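Side-chain contacts in periplasmic binding protein (Veillonella parvula, PDB 4LJS), which probably captures an extracytoplasmic ligand, perhaps a metal chelate, for hand-over to a membrane transporter, as related periplasmic binding proteins do: residues Ala216-Ile219 / Gly220-His224; Ile297-Leu300 / Asp301-Asp304. One frame throughout, in Å; residues are numbered along the deposited sequence.

Contact 1 (Ala216-Ile219 / Gly220-His224)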
# COMPACT_ATOMS: atom_id res chain seq x y z
N ALA A 216 -9.44 0.47 0.79
CA ALA A 216 -9.93 1.26 1.92
C ALA A 216 -11.30 0.77 2.35
O ALA A 216 -11.58 0.63 3.54
CB ALA A 216 -9.96 2.74 1.59
N GLY A 217 -12.16 0.50 1.37
CA GLY A 217 -13.48 -0.04 1.64
C GLY A 217 -13.38 -1.39 2.32
O GLY A 217 -14.07 -1.66 3.30
N ASN A 218 -12.49 -2.24 1.81
CA ASN A 218 -12.33 -3.59 2.35
C ASN A 218 -11.76 -3.55 3.77
O ASN A 218 -12.06 -4.42 4.59
CB ASN A 218 -11.44 -4.44 1.44
CG ASN A 218 -11.35 -5.90 1.90
OD1 ASN A 218 -10.29 -6.36 2.32
ND2 ASN A 218 -12.47 -6.62 1.82
N ILE A 219 -10.95 -2.54 4.06
CA ILE A 219 -10.42 -2.40 5.41
C ILE A 219 -11.56 -2.05 6.37
O ILE A 219 -11.68 -2.64 7.44
CB ILE A 219 -9.30 -1.37 5.48
CG1 ILE A 219 -8.08 -1.89 4.69
CG2 ILE A 219 -8.92 -1.08 6.93
CD1 ILE A 219 -7.08 -0.78 4.31
N GLY A 220 -12.41 -1.11 5.95
CA GLY A 220 -13.62 -0.80 6.69
C GLY A 220 -14.51 -2.02 6.92
O GLY A 220 -14.96 -2.26 8.04
N ALA A 221 -14.76 -2.79 5.86
CA ALA A 221 -15.58 -4.00 5.96
C ALA A 221 -14.92 -5.07 6.84
O ALA A 221 -15.58 -5.68 7.69
CB ALA A 221 -15.88 -4.57 4.58
N SER A 222 -13.63 -5.30 6.65
CA SER A 222 -12.89 -6.24 7.49
C SER A 222 -13.05 -5.90 8.98
O SER A 222 -13.19 -6.78 9.82
CB SER A 222 -11.41 -6.28 7.12
OG SER A 222 -11.26 -6.73 5.78
N LEU A 223 -13.04 -4.60 9.27
CA LEU A 223 -13.17 -4.13 10.65
C LEU A 223 -14.63 -4.02 11.10
O LEU A 223 -14.93 -3.39 12.11
CB LEU A 223 -12.41 -2.81 10.82
CG LEU A 223 -10.88 -2.99 10.79
CD1 LEU A 223 -10.15 -1.68 10.51
CD2 LEU A 223 -10.41 -3.58 12.10
N HIS A 224 -15.52 -4.65 10.34
CA HIS A 224 -16.94 -4.76 10.68
C HIS A 224 -17.68 -3.42 10.67
O HIS A 224 -18.72 -3.27 11.31
CB HIS A 224 -17.14 -5.45 12.03
CG HIS A 224 -18.29 -6.40 12.04
ND1 HIS A 224 -18.28 -7.58 11.32
CD2 HIS A 224 -19.50 -6.34 12.65
CE1 HIS A 224 -19.43 -8.21 11.50
NE2 HIS A 224 -20.19 -7.48 12.30
O HOH W 1 -12.50 -9.00 3.78

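Contact 2 (Ile297-Leu300 / Asp301-Asp304). Unlike the reference sequence in segment 301-304: S302 (reference Gly).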
# COMPACT_ATOMS: atom_id res chain seq x y z
N ILE A 297 3.51 -3.66 2.93
CA ILE A 297 3.69 -3.60 4.38
C ILE A 297 3.01 -2.40 5.06
O ILE A 297 2.68 -2.48 6.24
CB ILE A 297 5.20 -3.68 4.77
CG1 ILE A 297 5.37 -4.06 6.24
CG2 ILE A 297 5.92 -2.37 4.45
CD1 ILE A 297 4.72 -5.36 6.63
N ARG A 298 2.77 -1.32 4.32
CA ARG A 298 2.18 -0.11 4.91
C ARG A 298 0.67 -0.25 5.18
O ARG A 298 0.02 0.67 5.70
CB ARG A 298 2.46 1.14 4.05
CG ARG A 298 3.95 1.47 3.88
CD ARG A 298 4.63 1.66 5.23
NE ARG A 298 4.09 2.79 5.97
CZ ARG A 298 4.48 4.05 5.80
NH1 ARG A 298 5.44 4.36 4.92
NH2 ARG A 298 3.91 5.01 6.53
N LEU A 299 0.12 -1.40 4.84
CA LEU A 299 -1.25 -1.74 5.24
C LEU A 299 -1.42 -1.65 6.77
O LEU A 299 -2.52 -1.38 7.26
CB LEU A 299 -1.60 -3.15 4.75
CG LEU A 299 -2.99 -3.68 5.12
CD1 LEU A 299 -4.09 -2.68 4.73
CD2 LEU A 299 -3.24 -5.02 4.48
N LEU A 300 -0.34 -1.86 7.51
CA LEU A 300 -0.37 -1.73 8.96
C LEU A 300 -0.80 -0.32 9.41
O LEU A 300 -1.55 -0.17 10.37
CB LEU A 300 0.99 -2.09 9.58
CG LEU A 300 1.06 -2.01 11.11
CD1 LEU A 300 -0.01 -2.90 11.76
CD2 LEU A 300 2.46 -2.37 11.62
N ASP A 301 -0.31 0.70 8.70
CA ASP A 301 -0.66 2.09 9.01
C ASP A 301 -2.16 2.34 8.85
O ASP A 301 -2.78 3.01 9.68
CB ASP A 301 0.14 3.06 8.12
CG ASP A 301 1.63 3.06 8.42
OD1 ASP A 301 2.34 2.16 7.91
OD2 ASP A 301 2.09 3.96 9.14
N SER A 302 -2.73 1.83 7.76
CA SER A 302 -4.16 2.04 7.51
C SER A 302 -5.05 1.26 8.47
O SER A 302 -6.07 1.77 8.92
CB SER A 302 -4.53 1.75 6.06
OG SER A 302 -4.06 0.50 5.62
N ILE A 303 -4.66 0.02 8.78
CA ILE A 303 -5.36 -0.76 9.80
C ILE A 303 -5.46 0.02 11.11
O ILE A 303 -6.54 0.13 11.70
CB ILE A 303 -4.66 -2.11 10.09
CG1 ILE A 303 -4.86 -3.09 8.94
CG2 ILE A 303 -5.21 -2.73 11.36
CD1 ILE A 303 -3.97 -4.32 9.04
N ASP A 304 -4.34 0.59 11.55
CA ASP A 304 -4.30 1.38 12.77
C ASP A 304 -5.17 2.64 12.72
O ASP A 304 -5.92 2.92 13.65
CB ASP A 304 -2.86 1.76 13.13
CG ASP A 304 -2.07 0.57 13.67
OD1 ASP A 304 -2.69 -0.47 13.97
OD2 ASP A 304 -0.83 0.68 13.79

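Contact 1 (Ala216-Ile219 / Gly220-His224)
G220 comes one turn after A216, and its amide bonds to A216 O at 3.1 Å; these two residues and G217 lie on the buried side of the helix. A221 continues the pattern, its N 2.9 Å from G217 O. The methyl of A221 lies near the oxygens of G217 and N218.

At S222, where helix 215-222 begins to close in a Schellman motif, the pattern doubles. Both its backbone N and its OG reach N218 O, each at 2.7 Å, from opposite faces of the carbonyl plane, so one oxygen is gripped twice. With chi1 at -62°, OG lies beside its own backbone N and is folded back over the preceding turn. A water also links the two side chains, donating to S222 OG and accepting from N218 ND2 at 3.1 Å. The other end of that amide is held from outside, OD1 receiving the backbone N-H of M151 at the start of helix 151-164, which fixes which way the amide is turned.

L223 is the first residue to leave helical angles, yet its N still bonds to I219 O at 3.0 Å, a bond bent to 148° at the hydrogen. Its side chain runs alongside that of I219, pointing the same way, with CD1 3.8 Å from I219 CG2. Together these two side chains pack the end of the helix against helix 299-310, and L223 also touches V182 and T185 of helix 168-188. H224 takes the C-prime place with a positive phi of 66°; its N turns back to A221 O at 2.8 Å, and the amide of the residue after it returns to G220 O.

Contact 2 (Ile297-Leu300 / Asp301-Asp304)
R298 and D301 meet in an i to i+3 salt bridge that spans the passage from the 3-10 turn at 297-298 into the first turn of helix 299-310. NE of R298 lies 2.7 Å from D301 OD1 and the bond is nearly straight (171°). The oxygen sits at the edge of the guanidinium, close to its plane, but NE comes to the carboxylate from above, the two flat groups being turned 58° apart. A second link, R298 NH2 to D301 OD2 at 3.4 Å, is weak. The arginine chain bends at both chi2 and chi3, curling the guanidinium back beside the first helical turn. D301 N also makes a weak bond to R298 O.

The second shell holds both charges: NH1 of R298 pairs with E56 and bonds to Y78 O, while D301 OD1 also receives R80. An alanine in place of R298 would probably leave E56 without this mate and take the NE bond from D301, whose carboxylate, still paired with R80, would be freer to turn.

One turn along, I303 N bonds to L299 O at 3.0 Å, and the two side chains cross with L299 CG 4.1 Å from I303 CD1. S302, a glycine in the reference sequence, bonds through OG to A291 O; L299 O, 2.9 Å from that OG, is the other candidate for its single proton.

I297 lies against helix 52-60, L299 against M151 and E154 of helix 151-164, and I303 against M151 and against M178 of the long helix 168-188.

Contact 1 comes earlier in the chain, and its helix 215-222 packs against the helix that carries contact 2; their centres are about 12 Å apart. I219 makes the join: its CD1 sits 3.6 Å from L299 CD1 and 3.5 Å from S302 OG. L223 extends the seam towards V306 and L310, farther along helix 299-310. M151 touches side chains of both contacts. Both also touch helix 168-188, contact 1 through L223 and contact 2 through L300, at E177, as well as I303, consistent with the two-lobed build of this family, in which a long helix spans the lobes. No ligand or binding residue is identified for either contact, so a part in binding cannot be inferred.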